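Local coordinates for protein 3-dehydroquinate dehydratase (Geobacillus kaustophilus, PDB 2YR1) that probably catalyses the cis-dehydration of 3-dehydroquinate to 3-dehydroshikimate, the third step of the chorismate pathway leading to the aromatic amino acids, at residues 71-74 / 80-83; 190-195 / 203-208; 226-231 / 237-242. All blocks are in the same frame, centred on the assembly; numbering follows the deposited sequence.

Contact 1 of 3, residues 71-74 / 80-83; sequences GLRN and PILF
Ile81 meets Leu72 and Arg73 through the far end of its side chain, and the apolar part of the contact comes down to a single methyl. Ile81 CD1 lies 3.4 Å from Leu72 CD1, tighter than ordinary van der Waals packing, and 3.7 Å from Arg73 CA, so it presses on both a branch tip and the helix backbone. Its reach follows from an extended chain (chi2 180°), which carries CD1 out from the strand toward the helix. Leu72 meets it obliquely.

The polar component is indirect. Arg73 bends at chi2 and chi3 and brings one face of its guanidinium over Ile81 CD1, which stands 3.9 Å above the plane and toward the rim. No hydrogen bond crosses between the two segments. Instead, Arg73 NH2 forms a salt bridge with Asp116 OD2, the same oxygen that accepts the backbone N-H of Ile81.

Helix 62-75 thus packs on strand 81-84 within the beta-alpha-beta crossover that starts at strand 48-52, where Trp51 touches Leu72; Asp116 just precedes the next parallel strand, 117-121.

Contact 2 of 3, residues 190-195 / 203-208; sequences QATEEA and LITMAM
Leu203 lays its CD2 methyl against Ala195, 3.5 Å from that residue's CB, and the same methyl lies 3.7 Å from Thr192 O. It therefore rests on a patch of helix made partly of backbone, which the short alanine side chain allows it to approach. The torsions of the leucine lie away from the staggered values (chi1 -96°) where it meets the helix. Met162 of helix 155-167 packs on both Ala195 and Leu203 and so covers this apolar pair from the neighbouring helix.

This is the helix-on-strand packing of a TIM barrel: helix 182-198 returns antiparallel to strand 203-207, at 170° and with 9.3 Å between the axes of the short segments, in the unit that begins with strand 172-177. Leu203 and Thr205 face the helix, whereas Ile204 and Met206 leave the strand on its other side.

One helical turn before Ala195 the contact becomes polar. Thr192 and Thr205 reach toward each other tip to tip, their OG1 atoms 2.8 Å apart. Thr192 OG1 sits beside its own backbone N, opposite the carbonyl carbon (chi1 -58°), and there it also forms a hydrogen bond with Leu188 O. Thr205 CG2 packs alongside, 3.3 Å from Thr192 OG1. The Thr205 side chain lies about 7 Å from that of Lys174, the predicted Schiff-base lysine, and the backbone N of Thr205 donates to Ser224 OG. On the side of the helix turned from the strand, Glu193 packs on Pro182 of the second subunit.

Contact 3 of 3, residues 226-231 / 237-242; sequences VTFAVG and PGQIPI
Val230 and Gln239 have the most surface buried here, and they meet at about a right angle: Val230 CG2 lies 3.7 Å from Gln239 CB and 3.6 Å from Gln239 O. The Val230 backbone makes a single beta bridge with Pro241. Val230 N donates to Ile240 O at 2.8 Å (164° at the hydrogen), and Val230 O accepts from Ile242 N at 3.0 Å. Pro241 is the N-cap residue of helix 242-256, so the bridge places the helix start beside the strand region 226-228.

Gln239 runs out extended alongside Phe228, amide and ring planes 57° apart, with NE2 at the ring edge and 3.7 Å from Phe228 CB. Its OE1 accepts from Ser235 N. With an alanine here, the Ser235 N-H would probably lose its acceptor and a gap would open beside Phe228. Ala229, between Phe228 and Val230 in sequence, has its CB 3.1 Å from Ile240 O.

Backbone bonds thus hold the chain while carbon contacts and Ser235 orient the amide, consistent with the predicted role of Gln239 in binding 3-dehydroquinate.

Overall arrangement
The three contacts sit at three places round one eight-stranded parallel barrel. Contacts 1 and 2 each pack a helix on the outside of its following strand, on opposite sides of the chain's centre, with centres about 26 Å apart. Contact 3, in the loop after the last strand, lies about 18 Å from contact 1 and 16 Å from contact 2, centre to centre. It touches contact 2 directly: Met206 CE lies 3.8 Å from Phe228 CD2. Contact 3 contributes Gln239 to the predicted substrate site, contact 2 backs the strand next to that of Lys174, and the Leu72 side chain of contact 1 lies about 4 Å from that of Trp51, a predicted 3-dehydroquinate-binding residue.

Contact 1 of 3, residues 71-74 / 80-83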
ATOM      1  N   GLY A  71      26.103   5.693 -26.568  1.00 39.21           N
ATOM      2  CA  GLY A  71      25.880   4.269 -26.743  1.00 42.08           C
ATOM      3  C   GLY A  71      24.581   3.786 -26.117  1.00 41.02           C
ATOM      4  O   GLY A  71      23.784   3.103 -26.761  1.00 43.00           O
ATOM      5  N   LEU A  72      24.365   4.138 -24.857  1.00 43.39           N
ATOM      6  CA  LEU A  72      23.148   3.734 -24.158  1.00 44.34           C
ATOM      7  C   LEU A  72      21.928   4.320 -24.844  1.00 41.33           C
ATOM      8  O   LEU A  72      20.884   3.672 -24.941  1.00 41.44           O
ATOM      9  CB  LEU A  72      23.218   4.168 -22.691  1.00 48.42           C
ATOM     10  CG  LEU A  72      23.786   5.551 -22.386  1.00 49.12           C
ATOM     11  CD1 LEU A  72      22.677   6.589 -22.438  1.00 56.75           C
ATOM     12  CD2 LEU A  72      24.414   5.535 -21.012  1.00 52.48           C
ATOM     13  N   ARG A  73      22.065   5.547 -25.331  1.00 40.69           N
ATOM     14  CA  ARG A  73      20.977   6.197 -26.039  1.00 40.20           C
ATOM     15  C   ARG A  73      20.626   5.320 -27.226  1.00 40.79           C
ATOM     16  O   ARG A  73      19.472   5.247 -27.645  1.00 41.11           O
ATOM     17  CB  ARG A  73      21.407   7.585 -26.523  1.00 42.28           C
ATOM     18  CG  ARG A  73      20.571   8.134 -27.681  1.00 44.72           C
ATOM     19  CD  ARG A  73      19.078   8.188 -27.351  1.00 49.42           C
ATOM     20  NE  ARG A  73      18.724   9.317 -26.495  1.00 45.07           N
ATOM     21  CZ  ARG A  73      17.712   9.303 -25.630  1.00 45.96           C
ATOM     22  NH1 ARG A  73      16.953   8.220 -25.500  1.00 39.38           N
ATOM     23  NH2 ARG A  73      17.456  10.378 -24.898  1.00 43.84           N
ATOM     24  N   ASN A  74      21.633   4.640 -27.758  1.00 41.08           N
ATOM     25  CA  ASN A  74      21.435   3.764 -28.900  1.00 39.90           C
ATOM     26  C   ASN A  74      20.703   2.484 -28.506  1.00 37.70           C
ATOM     27  O   ASN A  74      19.869   1.979 -29.258  1.00 34.98           O
ATOM     28  CB  ASN A  74      22.785   3.403 -29.523  1.00 47.22           C
ATOM     29  CG  ASN A  74      22.645   2.855 -30.926  1.00 49.44           C
ATOM     30  OD1 ASN A  74      23.564   2.226 -31.455  1.00 49.49           O
ATOM     31  ND2 ASN A  74      21.494   3.107 -31.546  1.00 50.13           N
ATOM     32  N   PRO A  80      12.920   6.987 -22.424  1.00 26.13           N
ATOM     33  CA  PRO A  80      13.550   8.192 -21.901  1.00 20.83           C
ATOM     34  C   PRO A  80      14.709   7.833 -20.983  1.00 25.40           C
ATOM     35  O   PRO A  80      14.634   6.856 -20.217  1.00 28.08           O
ATOM     36  CB  PRO A  80      12.410   8.870 -21.146  1.00 27.19           C
ATOM     37  CG  PRO A  80      11.218   8.467 -21.923  1.00 26.67           C
ATOM     38  CD  PRO A  80      11.464   7.015 -22.205  1.00 20.79           C
ATOM     39  N   ILE A  81      15.785   8.607 -21.066  1.00 22.22           N
ATOM     40  CA  ILE A  81      16.942   8.377 -20.215  1.00 24.51           C
ATOM     41  C   ILE A  81      17.189   9.526 -19.251  1.00 20.57           C
ATOM     42  O   ILE A  81      17.354  10.687 -19.664  1.00 19.76           O
ATOM     43  CB  ILE A  81      18.235   8.145 -21.039  1.00 28.16           C
ATOM     44  CG1 ILE A  81      18.065   6.923 -21.949  1.00 31.98           C
ATOM     45  CG2 ILE A  81      19.401   7.898 -20.109  1.00 18.18           C
ATOM     46  CD1 ILE A  81      19.303   6.621 -22.816  1.00 35.45           C
ATOM     47  N   LEU A  82      17.199   9.190 -17.962  1.00 18.44           N
ATOM     48  CA  LEU A  82      17.448  10.143 -16.892  1.00 20.33           C
ATOM     49  C   LEU A  82      18.919   9.992 -16.511  1.00 23.98           C
ATOM     50  O   LEU A  82      19.353   8.895 -16.137  1.00 22.55           O
ATOM     51  CB  LEU A  82      16.559   9.831 -15.688  1.00 19.51           C
ATOM     52  CG  LEU A  82      16.907  10.391 -14.300  1.00 17.03           C
ATOM     53  CD1 LEU A  82      16.758  11.907 -14.242  1.00 18.40           C
ATOM     54  CD2 LEU A  82      15.972   9.740 -13.290  1.00 21.21           C
ATOM     55  N   PHE A  83      19.677  11.084 -16.635  1.00 23.85           N
ATOM     56  CA  PHE A  83      21.106  11.097 -16.319  1.00 24.64           C
ATOM     57  C   PHE A  83      21.256  11.578 -14.892  1.00 25.52           C
ATOM     58  O   PHE A  83      20.860  12.697 -14.558  1.00 25.66           O
ATOM     59  CB  PHE A  83      21.856  12.040 -17.253  1.00 25.89           C
ATOM     60  CG  PHE A  83      23.334  12.099 -16.992  1.00 21.92           C
ATOM     61  CD1 PHE A  83      24.176  11.117 -17.483  1.00 25.19           C
ATOM     62  CD2 PHE A  83      23.882  13.131 -16.240  1.00 28.06           C
ATOM     63  CE1 PHE A  83      25.548  11.151 -17.234  1.00 25.12           C
ATOM     64  CE2 PHE A  83      25.253  13.180 -15.984  1.00 27.39           C
ATOM     65  CZ  PHE A  83      26.089  12.180 -16.486  1.00 27.69           C
TER

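Contact 2 of 3, residues 190-195 / 203-208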
ATOM      1  N   GLN A 190       2.099  10.768   3.597  1.00 15.55           N
ATOM      2  CA  GLN A 190       1.348  11.974   3.966  1.00 15.82           C
ATOM      3  C   GLN A 190       1.981  13.195   3.312  1.00 10.37           C
ATOM      4  O   GLN A 190       1.289  14.071   2.806  1.00 15.78           O
ATOM      5  CB  GLN A 190       1.362  12.178   5.482  1.00 14.50           C
ATOM      6  CG  GLN A 190       0.737  11.063   6.285  1.00 32.06           C
ATOM      7  CD  GLN A 190       1.276  11.018   7.710  1.00 44.48           C
ATOM      8  OE1 GLN A 190       1.271  12.033   8.417  1.00 53.23           O
ATOM      9  NE2 GLN A 190       1.744   9.842   8.139  1.00 41.68           N
ATOM     10  N   ALA A 191       3.303  13.290   3.374  1.00 12.92           N
ATOM     11  CA  ALA A 191       3.980  14.429   2.764  1.00 13.80           C
ATOM     12  C   ALA A 191       3.759  14.431   1.252  1.00 15.34           C
ATOM     13  O   ALA A 191       3.653  15.490   0.635  1.00 13.33           O
ATOM     14  CB  ALA A 191       5.484  14.393   3.060  1.00 13.55           C
ATOM     15  N   THR A 192       3.735  13.246   0.655  1.00 14.64           N
ATOM     16  CA  THR A 192       3.548  13.144  -0.784  1.00 14.29           C
ATOM     17  C   THR A 192       2.188  13.708  -1.160  1.00 15.11           C
ATOM     18  O   THR A 192       2.082  14.561  -2.048  1.00 13.88           O
ATOM     19  CB  THR A 192       3.637  11.679  -1.244  1.00  9.37           C
ATOM     20  OG1 THR A 192       4.913  11.146  -0.848  1.00 17.62           O
ATOM     21  CG2 THR A 192       3.483  11.580  -2.759  1.00  7.38           C
ATOM     22  N   GLU A 193       1.160  13.227  -0.466  1.00 14.19           N
ATOM     23  CA  GLU A 193      -0.215  13.659  -0.696  1.00 20.13           C
ATOM     24  C   GLU A 193      -0.394  15.157  -0.425  1.00 14.35           C
ATOM     25  O   GLU A 193      -1.120  15.856  -1.147  1.00 16.89           O
ATOM     26  CB  GLU A 193      -1.170  12.829   0.192  1.00 20.04           C
ATOM     27  CG  GLU A 193      -2.669  13.136   0.009  1.00 26.22           C
ATOM     28  CD  GLU A 193      -3.177  12.908  -1.421  1.00 27.47           C
ATOM     29  OE1 GLU A 193      -2.818  11.889  -2.051  1.00 31.93           O
ATOM     30  OE2 GLU A 193      -3.955  13.750  -1.919  1.00 32.93           O
ATOM     31  N   GLU A 194       0.244  15.660   0.618  1.00 16.45           N
ATOM     32  CA  GLU A 194       0.128  17.097   0.881  1.00 20.77           C
ATOM     33  C   GLU A 194       0.832  17.892  -0.213  1.00 21.18           C
ATOM     34  O   GLU A 194       0.310  18.895  -0.687  1.00 23.91           O
ATOM     35  CB  GLU A 194       0.721  17.455   2.229  1.00 16.47           C
ATOM     36  CG  GLU A 194      -0.208  17.180   3.362  1.00 24.53           C
ATOM     37  CD  GLU A 194       0.465  17.311   4.709  1.00 28.19           C
ATOM     38  OE1 GLU A 194       1.579  17.882   4.772  1.00 38.94           O
ATOM     39  OE2 GLU A 194      -0.122  16.836   5.705  1.00 31.53           O
ATOM     40  N   ALA A 195       2.012  17.435  -0.620  1.00 17.06           N
ATOM     41  CA  ALA A 195       2.770  18.120  -1.662  1.00 16.15           C
ATOM     42  C   ALA A 195       2.005  18.122  -2.982  1.00 20.29           C
ATOM     43  O   ALA A 195       2.002  19.109  -3.727  1.00 21.17           O
ATOM     44  CB  ALA A 195       4.128  17.449  -1.834  1.00 18.30           C
ATOM     45  N   LEU A 203       5.638  14.684  -8.831  1.00 16.06           N
ATOM     46  CA  LEU A 203       6.414  14.360  -7.643  1.00 13.14           C
ATOM     47  C   LEU A 203       6.905  12.909  -7.707  1.00 14.03           C
ATOM     48  O   LEU A 203       6.221  12.035  -8.248  1.00 13.88           O
ATOM     49  CB  LEU A 203       5.508  14.492  -6.416  1.00 23.67           C
ATOM     50  CG  LEU A 203       5.425  15.726  -5.527  1.00 25.06           C
ATOM     51  CD1 LEU A 203       5.780  16.983  -6.283  1.00 23.42           C
ATOM     52  CD2 LEU A 203       4.032  15.781  -4.929  1.00 26.13           C
ATOM     53  N   ILE A 204       8.089  12.662  -7.162  1.00 15.26           N
ATOM     54  CA  ILE A 204       8.631  11.298  -7.090  1.00 14.78           C
ATOM     55  C   ILE A 204       9.051  11.127  -5.661  1.00 16.03           C
ATOM     56  O   ILE A 204       9.947  11.829  -5.189  1.00 19.48           O
ATOM     57  CB  ILE A 204       9.882  11.080  -7.946  1.00 14.53           C
ATOM     58  CG1 ILE A 204       9.585  11.377  -9.412  1.00 14.40           C
ATOM     59  CG2 ILE A 204      10.382   9.623  -7.797  1.00 14.29           C
ATOM     60  CD1 ILE A 204      10.849  11.344 -10.276  1.00 21.21           C
ATOM     61  N   THR A 205       8.410  10.201  -4.956  1.00 15.92           N
ATOM     62  CA  THR A 205       8.770   9.974  -3.569  1.00  8.42           C
ATOM     63  C   THR A 205       8.885   8.485  -3.299  1.00 16.52           C
ATOM     64  O   THR A 205       8.299   7.655  -4.013  1.00 17.47           O
ATOM     65  CB  THR A 205       7.716  10.539  -2.572  1.00 13.94           C
ATOM     66  OG1 THR A 205       6.505   9.794  -2.688  1.00 14.08           O
ATOM     67  CG2 THR A 205       7.441  12.032  -2.811  1.00 16.36           C
ATOM     68  N   MET A 206       9.650   8.152  -2.266  1.00 12.45           N
ATOM     69  CA  MET A 206       9.824   6.767  -1.850  1.00 18.64           C
ATOM     70  C   MET A 206      10.452   6.653  -0.465  1.00 19.40           C
ATOM     71  O   MET A 206      11.188   7.541  -0.017  1.00 19.66           O
ATOM     72  CB  MET A 206      10.699   5.977  -2.851  1.00 15.69           C
ATOM     73  CG  MET A 206      12.091   6.557  -3.091  1.00 23.90           C
ATOM     74  SD  MET A 206      12.085   7.814  -4.399  1.00 29.42           S
ATOM     75  CE  MET A 206      12.253   6.812  -5.878  1.00 23.87           C
ATOM     76  N   ALA A 207      10.103   5.574   0.221  1.00 19.60           N
ATOM     77  CA  ALA A 207      10.700   5.231   1.509  1.00 15.84           C
ATOM     78  C   ALA A 207      11.493   4.017   1.011  1.00 18.85           C
ATOM     79  O   ALA A 207      10.939   3.141   0.327  1.00 16.85           O
ATOM     80  CB  ALA A 207       9.639   4.796   2.525  1.00 10.14           C
ATOM     81  N   MET A 208      12.785   3.985   1.309  1.00 21.58           N
ATOM     82  CA  MET A 208      13.653   2.898   0.859  1.00 16.51           C
ATOM     83  C   MET A 208      13.569   1.721   1.812  1.00 20.21           C
ATOM     84  O   MET A 208      12.809   1.768   2.769  1.00 16.77           O
ATOM     85  CB  MET A 208      15.081   3.423   0.782  1.00 17.87           C
ATOM     86  CG  MET A 208      15.196   4.637  -0.138  1.00 19.00           C
ATOM     87  SD  MET A 208      16.862   5.295  -0.205  1.00 25.62           S
ATOM     88  CE  MET A 208      16.846   6.336   1.294  1.00 17.50           C
TER

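Contact 3 of 3, residues 226-231 / 237-242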
ATOM      1  N   VAL A 226       6.525   8.364 -10.334  1.00 15.77           N
ATOM      2  CA  VAL A 226       7.524   7.423 -10.804  1.00 17.07           C
ATOM      3  C   VAL A 226       7.943   6.482  -9.685  1.00 15.73           C
ATOM      4  O   VAL A 226       8.053   6.911  -8.547  1.00 19.31           O
ATOM      5  CB  VAL A 226       8.795   8.150 -11.249  1.00 19.52           C
ATOM      6  CG1 VAL A 226       9.804   7.136 -11.761  1.00 24.23           C
ATOM      7  CG2 VAL A 226       8.471   9.191 -12.289  1.00 20.05           C
ATOM      8  N   THR A 227       8.146   5.206  -9.998  1.00 14.75           N
ATOM      9  CA  THR A 227       8.616   4.250  -8.986  1.00 16.79           C
ATOM     10  C   THR A 227       9.855   3.569  -9.587  1.00 19.26           C
ATOM     11  O   THR A 227       9.879   3.261 -10.783  1.00 19.06           O
ATOM     12  CB  THR A 227       7.546   3.179  -8.621  1.00 22.57           C
ATOM     13  OG1 THR A 227       8.050   2.327  -7.578  1.00 23.39           O
ATOM     14  CG2 THR A 227       7.218   2.300  -9.837  1.00 24.76           C
ATOM     15  N   PHE A 228      10.891   3.379  -8.771  1.00 18.55           N
ATOM     16  CA  PHE A 228      12.118   2.753  -9.231  1.00 23.14           C
ATOM     17  C   PHE A 228      12.134   1.250  -8.935  1.00 27.93           C
ATOM     18  O   PHE A 228      11.964   0.833  -7.784  1.00 26.68           O
ATOM     19  CB  PHE A 228      13.339   3.420  -8.588  1.00 21.69           C
ATOM     20  CG  PHE A 228      13.608   4.832  -9.074  1.00 26.85           C
ATOM     21  CD1 PHE A 228      14.904   5.334  -9.072  1.00 35.13           C
ATOM     22  CD2 PHE A 228      12.578   5.657  -9.517  1.00 36.10           C
ATOM     23  CE1 PHE A 228      15.171   6.636  -9.510  1.00 36.39           C
ATOM     24  CE2 PHE A 228      12.833   6.966  -9.956  1.00 35.01           C
ATOM     25  CZ  PHE A 228      14.130   7.451  -9.953  1.00 34.77           C
ATOM     26  N   ALA A 229      12.343   0.446  -9.980  1.00 23.52           N
ATOM     27  CA  ALA A 229      12.372  -1.017  -9.839  1.00 24.03           C
ATOM     28  C   ALA A 229      13.673  -1.595 -10.385  1.00 27.30           C
ATOM     29  O   ALA A 229      14.437  -0.899 -11.072  1.00 27.11           O
ATOM     30  CB  ALA A 229      11.203  -1.621 -10.573  1.00 22.80           C
ATOM     31  N   VAL A 230      13.933  -2.864 -10.094  1.00 28.53           N
ATOM     32  CA  VAL A 230      15.157  -3.487 -10.590  1.00 26.21           C
ATOM     33  C   VAL A 230      14.953  -4.079 -11.976  1.00 27.60           C
ATOM     34  O   VAL A 230      14.055  -4.898 -12.189  1.00 25.67           O
ATOM     35  CB  VAL A 230      15.650  -4.610  -9.659  1.00 28.87           C
ATOM     36  CG1 VAL A 230      16.897  -5.296 -10.276  1.00 27.07           C
ATOM     37  CG2 VAL A 230      15.978  -4.044  -8.292  1.00 22.36           C
ATOM     38  N   GLY A 231      15.785  -3.650 -12.919  1.00 29.73           N
ATOM     39  CA  GLY A 231      15.711  -4.167 -14.276  1.00 28.32           C
ATOM     40  C   GLY A 231      16.880  -5.126 -14.468  1.00 35.11           C
ATOM     41  O   GLY A 231      16.828  -6.044 -15.297  1.00 36.24           O
ATOM     42  N   PRO A 237      18.397   0.739  -1.804  1.00 35.23           N
ATOM     43  CA  PRO A 237      17.730  -0.246  -0.941  1.00 34.65           C
ATOM     44  C   PRO A 237      16.210  -0.353  -1.099  1.00 29.10           C
ATOM     45  O   PRO A 237      15.497   0.648  -1.152  1.00 24.23           O
ATOM     46  CB  PRO A 237      18.141   0.197   0.468  1.00 37.08           C
ATOM     47  CG  PRO A 237      18.411   1.673   0.303  1.00 40.03           C
ATOM     48  CD  PRO A 237      19.156   1.708  -0.997  1.00 30.87           C
ATOM     49  N   GLY A 238      15.721  -1.583  -1.196  1.00 32.27           N
ATOM     50  CA  GLY A 238      14.287  -1.791  -1.319  1.00 32.15           C
ATOM     51  C   GLY A 238      13.670  -1.831  -2.706  1.00 31.83           C
ATOM     52  O   GLY A 238      12.461  -1.992  -2.824  1.00 27.57           O
ATOM     53  N   GLN A 239      14.471  -1.686  -3.756  1.00 32.19           N
ATOM     54  CA  GLN A 239      13.916  -1.734  -5.103  1.00 29.41           C
ATOM     55  C   GLN A 239      13.490  -3.180  -5.403  1.00 30.33           C
ATOM     56  O   GLN A 239      14.218  -4.127  -5.124  1.00 27.41           O
ATOM     57  CB  GLN A 239      14.946  -1.232  -6.134  1.00 29.13           C
ATOM     58  CG  GLN A 239      15.414   0.226  -5.912  1.00 27.32           C
ATOM     59  CD  GLN A 239      16.357   0.726  -7.001  1.00 32.09           C
ATOM     60  OE1 GLN A 239      17.023  -0.069  -7.674  1.00 33.88           O
ATOM     61  NE2 GLN A 239      16.435   2.049  -7.165  1.00 27.36           N
ATOM     62  N   ILE A 240      12.301  -3.319  -5.981  1.00 27.26           N
ATOM     63  CA  ILE A 240      11.678  -4.597  -6.320  1.00 23.93           C
ATOM     64  C   ILE A 240      11.799  -4.903  -7.804  1.00 24.92           C
ATOM     65  O   ILE A 240      11.805  -3.990  -8.629  1.00 20.67           O
ATOM     66  CB  ILE A 240      10.162  -4.555  -5.964  1.00 27.04           C
ATOM     67  CG1 ILE A 240       9.994  -4.426  -4.460  1.00 32.84           C
ATOM     68  CG2 ILE A 240       9.424  -5.772  -6.486  1.00 25.41           C
ATOM     69  CD1 ILE A 240      10.409  -3.114  -3.938  1.00 28.00           C
ATOM     70  N   PRO A 241      11.903  -6.196  -8.162  1.00 23.97           N
ATOM     71  CA  PRO A 241      12.009  -6.589  -9.566  1.00 23.88           C
ATOM     72  C   PRO A 241      10.831  -6.063 -10.377  1.00 23.69           C
ATOM     73  O   PRO A 241       9.656  -6.199 -10.000  1.00 24.81           O
ATOM     74  CB  PRO A 241      12.043  -8.114  -9.493  1.00 28.86           C
ATOM     75  CG  PRO A 241      12.823  -8.345  -8.233  1.00 30.38           C
ATOM     76  CD  PRO A 241      12.191  -7.343  -7.279  1.00 26.95           C
ATOM     77  N   ILE A 242      11.157  -5.461 -11.507  1.00 19.88           N
ATOM     78  CA  ILE A 242      10.165  -4.871 -12.370  1.00 15.69           C
ATOM     79  C   ILE A 242       8.926  -5.732 -12.653  1.00 23.74           C
ATOM     80  O   ILE A 242       7.803  -5.206 -12.729  1.00 18.73           O
ATOM     81  CB  ILE A 242      10.829  -4.447 -13.677  1.00 21.35           C
ATOM     82  CG1 ILE A 242       9.826  -3.695 -14.549  1.00 24.43           C
ATOM     83  CG2 ILE A 242      11.388  -5.666 -14.382  1.00 24.09           C
ATOM     84  CD1 ILE A 242      10.484  -2.981 -15.710  1.00 37.81           C
TER